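Local coordinates for DotU family type IV/VI secretion system protein (Acinetobacter baumannii, PDB 6Y4R) that is the cytoplasmic domain of TssL, a key component of the type VI secretion system, and probably helps build its membrane-anchored complex, at residues 55-67 with 90-104. Numbering follows the deposited sequence.
Sequences IHDAKYAFCALID and LQLSLFGSQLAGYQF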
# COMPACT_ATOMS: atom_id res chain seq x y z
N ILE A 55 11.61 -4.22 3.03
CA ILE A 55 10.70 -4.01 4.16
C ILE A 55 10.19 -2.57 4.16
O ILE A 55 8.99 -2.31 4.31
CB ILE A 55 11.41 -4.35 5.49
CG1 ILE A 55 11.67 -5.85 5.67
CG2 ILE A 55 10.60 -3.79 6.69
CD1 ILE A 55 12.91 -6.12 6.52
N HIS A 56 11.12 -1.63 3.99
CA HIS A 56 10.79 -0.20 4.00
C HIS A 56 9.79 0.13 2.89
O HIS A 56 8.82 0.86 3.11
CB HIS A 56 12.08 0.62 3.84
CG HIS A 56 11.90 2.10 3.73
ND1 HIS A 56 11.91 2.94 4.83
CD2 HIS A 56 11.69 2.90 2.66
CE1 HIS A 56 11.74 4.19 4.43
NE2 HIS A 56 11.59 4.20 3.12
N ASP A 57 10.02 -0.40 1.68
CA ASP A 57 9.17 -0.02 0.56
C ASP A 57 7.84 -0.75 0.55
O ASP A 57 6.86 -0.19 0.06
CB ASP A 57 9.88 -0.25 -0.78
CG ASP A 57 11.06 0.70 -0.98
OD1 ASP A 57 11.99 0.36 -1.76
OD2 ASP A 57 11.05 1.78 -0.35
N ALA A 58 7.76 -1.97 1.09
CA ALA A 58 6.47 -2.64 1.22
C ALA A 58 5.59 -1.91 2.23
O ALA A 58 4.41 -1.63 1.96
CB ALA A 58 6.67 -4.10 1.63
N LYS A 59 6.14 -1.57 3.38
CA LYS A 59 5.38 -0.78 4.34
C LYS A 59 5.00 0.59 3.78
O LYS A 59 3.91 1.10 4.06
CB LYS A 59 6.17 -0.65 5.64
CG LYS A 59 5.71 0.48 6.51
CD LYS A 59 5.90 0.17 7.97
CE LYS A 59 7.27 0.55 8.47
NZ LYS A 59 7.54 -0.21 9.73
N TYR A 60 5.89 1.22 2.99
CA TYR A 60 5.58 2.53 2.42
C TYR A 60 4.38 2.45 1.48
O TYR A 60 3.48 3.30 1.52
CB TYR A 60 6.81 3.09 1.70
CG TYR A 60 6.57 4.44 1.03
CD1 TYR A 60 5.97 4.53 -0.23
CD2 TYR A 60 6.92 5.62 1.68
CE1 TYR A 60 5.73 5.76 -0.82
CE2 TYR A 60 6.69 6.86 1.09
CZ TYR A 60 6.09 6.93 -0.15
OH TYR A 60 5.87 8.17 -0.72
N ALA A 61 4.37 1.44 0.61
CA ALA A 61 3.28 1.25 -0.34
C ALA A 61 1.98 0.96 0.38
O ALA A 61 0.92 1.45 -0.03
CB ALA A 61 3.62 0.10 -1.30
N PHE A 62 2.03 0.15 1.44
CA PHE A 62 0.80 -0.17 2.16
C PHE A 62 0.24 1.07 2.85
O PHE A 62 -0.98 1.24 2.93
CB PHE A 62 1.05 -1.28 3.17
CG PHE A 62 -0.12 -1.59 4.06
CD1 PHE A 62 -0.96 -2.65 3.77
CD2 PHE A 62 -0.39 -0.82 5.19
CE1 PHE A 62 -2.05 -2.94 4.59
CE2 PHE A 62 -1.49 -1.10 6.01
CZ PHE A 62 -2.31 -2.17 5.71
N CYS A 63 1.11 1.92 3.39
CA CYS A 63 0.64 3.14 4.04
C CYS A 63 0.10 4.14 3.03
O CYS A 63 -0.94 4.78 3.27
CB CYS A 63 1.77 3.75 4.87
SG CYS A 63 2.20 2.73 6.33
N ALA A 64 0.76 4.29 1.88
CA ALA A 64 0.19 5.14 0.83
C ALA A 64 -1.19 4.62 0.41
O ALA A 64 -2.09 5.42 0.13
CB ALA A 64 1.15 5.22 -0.36
N LEU A 65 -1.37 3.30 0.39
CA LEU A 65 -2.60 2.68 -0.10
C LEU A 65 -3.74 2.78 0.91
O LEU A 65 -4.89 3.05 0.53
CB LEU A 65 -2.33 1.22 -0.48
CG LEU A 65 -3.47 0.22 -0.62
CD1 LEU A 65 -4.29 0.50 -1.86
CD2 LEU A 65 -2.89 -1.17 -0.67
N ILE A 66 -3.47 2.48 2.18
CA ILE A 66 -4.49 2.61 3.23
C ILE A 66 -4.91 4.07 3.40
O ILE A 66 -6.09 4.36 3.62
CB ILE A 66 -3.98 2.01 4.56
CG1 ILE A 66 -5.08 2.04 5.62
CG2 ILE A 66 -2.74 2.74 5.06
CD1 ILE A 66 -6.31 1.32 5.23
N ASP A 67 -3.97 5.01 3.24
CA ASP A 67 -4.34 6.41 3.41
C ASP A 67 -5.33 6.85 2.34
O ASP A 67 -6.34 7.50 2.65
CB ASP A 67 -3.11 7.34 3.35
CG ASP A 67 -2.27 7.35 4.64
OD1 ASP A 67 -2.68 6.79 5.68
OD2 ASP A 67 -1.24 8.07 4.65
N LEU A 90 -0.90 8.09 7.84
CA LEU A 90 0.27 7.27 8.14
C LEU A 90 1.46 7.59 7.24
O LEU A 90 2.62 7.36 7.61
CB LEU A 90 -0.07 5.79 8.02
CG LEU A 90 -1.07 5.29 9.04
CD1 LEU A 90 -1.33 3.77 8.91
CD2 LEU A 90 -0.62 5.67 10.44
N GLN A 91 1.19 8.12 6.04
CA GLN A 91 2.28 8.60 5.21
C GLN A 91 3.01 9.73 5.89
O GLN A 91 4.25 9.79 5.85
CB GLN A 91 1.75 9.07 3.85
CG GLN A 91 1.71 8.00 2.77
CD GLN A 91 3.11 7.67 2.24
OE1 GLN A 91 3.92 8.56 1.94
NE2 GLN A 91 3.41 6.38 2.12
N LEU A 92 2.28 10.59 6.59
CA LEU A 92 2.87 11.76 7.23
C LEU A 92 3.44 11.38 8.59
O LEU A 92 4.53 11.84 8.97
CB LEU A 92 1.81 12.84 7.38
CG LEU A 92 2.13 14.16 8.07
CD1 LEU A 92 2.99 15.01 7.15
CD2 LEU A 92 0.89 14.91 8.47
N SER A 93 2.76 10.47 9.29
CA SER A 93 3.21 10.04 10.61
C SER A 93 4.46 9.18 10.52
O SER A 93 5.44 9.42 11.24
CB SER A 93 2.05 9.34 11.34
OG SER A 93 2.45 8.72 12.56
N LEU A 94 4.48 8.21 9.60
CA LEU A 94 5.60 7.26 9.54
C LEU A 94 6.71 7.67 8.58
O LEU A 94 7.86 7.24 8.76
CB LEU A 94 5.10 5.87 9.13
CG LEU A 94 4.07 5.17 10.01
CD1 LEU A 94 3.85 3.73 9.56
CD2 LEU A 94 4.53 5.21 11.47
N PHE A 95 6.42 8.48 7.57
CA PHE A 95 7.44 8.87 6.62
C PHE A 95 7.59 10.37 6.50
O PHE A 95 8.40 10.82 5.69
CB PHE A 95 7.14 8.25 5.24
CG PHE A 95 6.96 6.76 5.27
CD1 PHE A 95 5.70 6.22 5.32
CD2 PHE A 95 8.06 5.91 5.28
CE1 PHE A 95 5.51 4.84 5.37
CE2 PHE A 95 7.90 4.54 5.32
CZ PHE A 95 6.61 4.00 5.37
N GLY A 96 6.83 11.16 7.26
CA GLY A 96 6.89 12.60 7.11
C GLY A 96 6.58 13.09 5.71
O GLY A 96 6.98 14.19 5.35
N SER A 97 5.83 12.32 4.94
CA SER A 97 5.67 12.59 3.52
C SER A 97 4.20 12.83 3.17
O SER A 97 3.29 12.30 3.81
CB SER A 97 6.26 11.43 2.67
OG SER A 97 6.27 11.73 1.28
N GLN A 98 4.01 13.71 2.19
CA GLN A 98 2.72 13.90 1.53
C GLN A 98 2.85 13.74 0.02
O GLN A 98 1.96 14.19 -0.71
CB GLN A 98 2.14 15.27 1.86
CG GLN A 98 2.25 15.75 3.28
CD GLN A 98 1.55 17.09 3.46
OE1 GLN A 98 0.39 17.24 3.06
NE2 GLN A 98 2.27 18.07 4.01
N LEU A 99 3.93 13.13 -0.45
CA LEU A 99 4.23 13.04 -1.88
C LEU A 99 4.01 11.63 -2.41
O LEU A 99 4.52 11.29 -3.48
CB LEU A 99 5.67 13.48 -2.15
CG LEU A 99 6.13 14.89 -1.77
CD1 LEU A 99 7.61 15.01 -2.06
CD2 LEU A 99 5.34 15.98 -2.47
N ALA A 100 3.29 10.80 -1.66
CA ALA A 100 3.10 9.40 -2.02
C ALA A 100 2.43 9.23 -3.39
O ALA A 100 2.73 8.27 -4.11
CB ALA A 100 2.29 8.71 -0.93
N GLY A 101 1.51 10.13 -3.75
CA GLY A 101 0.88 10.06 -5.06
C GLY A 101 1.87 10.03 -6.20
O GLY A 101 1.64 9.38 -7.22
N TYR A 102 3.00 10.73 -6.05
CA TYR A 102 4.06 10.74 -7.04
C TYR A 102 5.18 9.76 -6.72
O TYR A 102 5.67 9.07 -7.61
CB TYR A 102 4.68 12.15 -7.15
CG TYR A 102 3.75 13.19 -7.73
CD1 TYR A 102 2.73 13.75 -6.97
CD2 TYR A 102 3.89 13.61 -9.05
CE1 TYR A 102 1.88 14.70 -7.51
CE2 TYR A 102 3.05 14.56 -9.59
CZ TYR A 102 2.04 15.09 -8.82
OH TYR A 102 1.21 16.03 -9.37
N GLN A 103 5.57 9.66 -5.46
CA GLN A 103 6.78 8.92 -5.12
C GLN A 103 6.55 7.41 -5.09
O GLN A 103 7.50 6.65 -5.27
CB GLN A 103 7.32 9.45 -3.79
CG GLN A 103 8.57 8.79 -3.33
CD GLN A 103 9.26 9.62 -2.31
OE1 GLN A 103 9.96 9.10 -1.44
NE2 GLN A 103 9.10 10.93 -2.42
N PHE A 104 5.31 6.97 -4.90
CA PHE A 104 4.99 5.55 -5.08
C PHE A 104 5.41 5.09 -6.48
O PHE A 104 5.87 3.96 -6.66
CB PHE A 104 3.49 5.35 -4.83
CG PHE A 104 2.95 3.97 -5.11
CD1 PHE A 104 2.84 3.47 -6.41
CD2 PHE A 104 2.49 3.18 -4.05
CE1 PHE A 104 2.31 2.20 -6.65
CE2 PHE A 104 1.95 1.90 -4.29
CZ PHE A 104 1.86 1.42 -5.59
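The ring of Tyr60 carries the side-chain amide of Gln91 on one face, with NE2 3.4 Å above the plane and over the ring centre; ring and amide planes stand 85° apart. The edge of Tyr60 meets the face of Phe95: CD2 of Tyr60 lies over the centre of the Phe95 ring, and the planes open at 66°, an edge-to-face pair. Phe95 in turn presents an edge to the face of His56 in an offset edge-to-face pair (centroids 5.6 Å apart), which completes an aromatic cluster. Also at the edge of Phe95 are CB of Cys63 and CG of Lys59, whose amine is drawn to Glu42 in a salt bridge.

This is knobs-into-holes packing in the all-helical DotU-family domain: segment 55-67 of helix 52-71 runs roughly antiparallel to 90-95 and to 100-104, and the turn joining those two helices lets one helix face receive both. Tyr60 is the knob spanning the junction, lodged among Gln91, Phe95, Ala100 and Gln103. With CG anti to the backbone N, its ring reaches across until OH lies 3.3 Å from CA of Ala100. Farther along, CB of Ala64 meets CB of Ala100 at 3.7 Å, while Ala61 packs against Phe104, whose ring stacks with Phe133. Cys63 is another knob, its SG 3.8 Å from CD1 of Leu94.

Asp67 supplies two hydrogen bonds across the contact: its carboxylate receives two consecutive backbone N-H groups at the start of helix 90-95, while Trp85 NE1 also hydrogen-bonds OD1. Leu90 N uses the syn lone pair of OD1 at 3.1 Å; Gln91 N approaches OD2 on its syn side, 2.8 Å away and 22° out of the carboxylate plane.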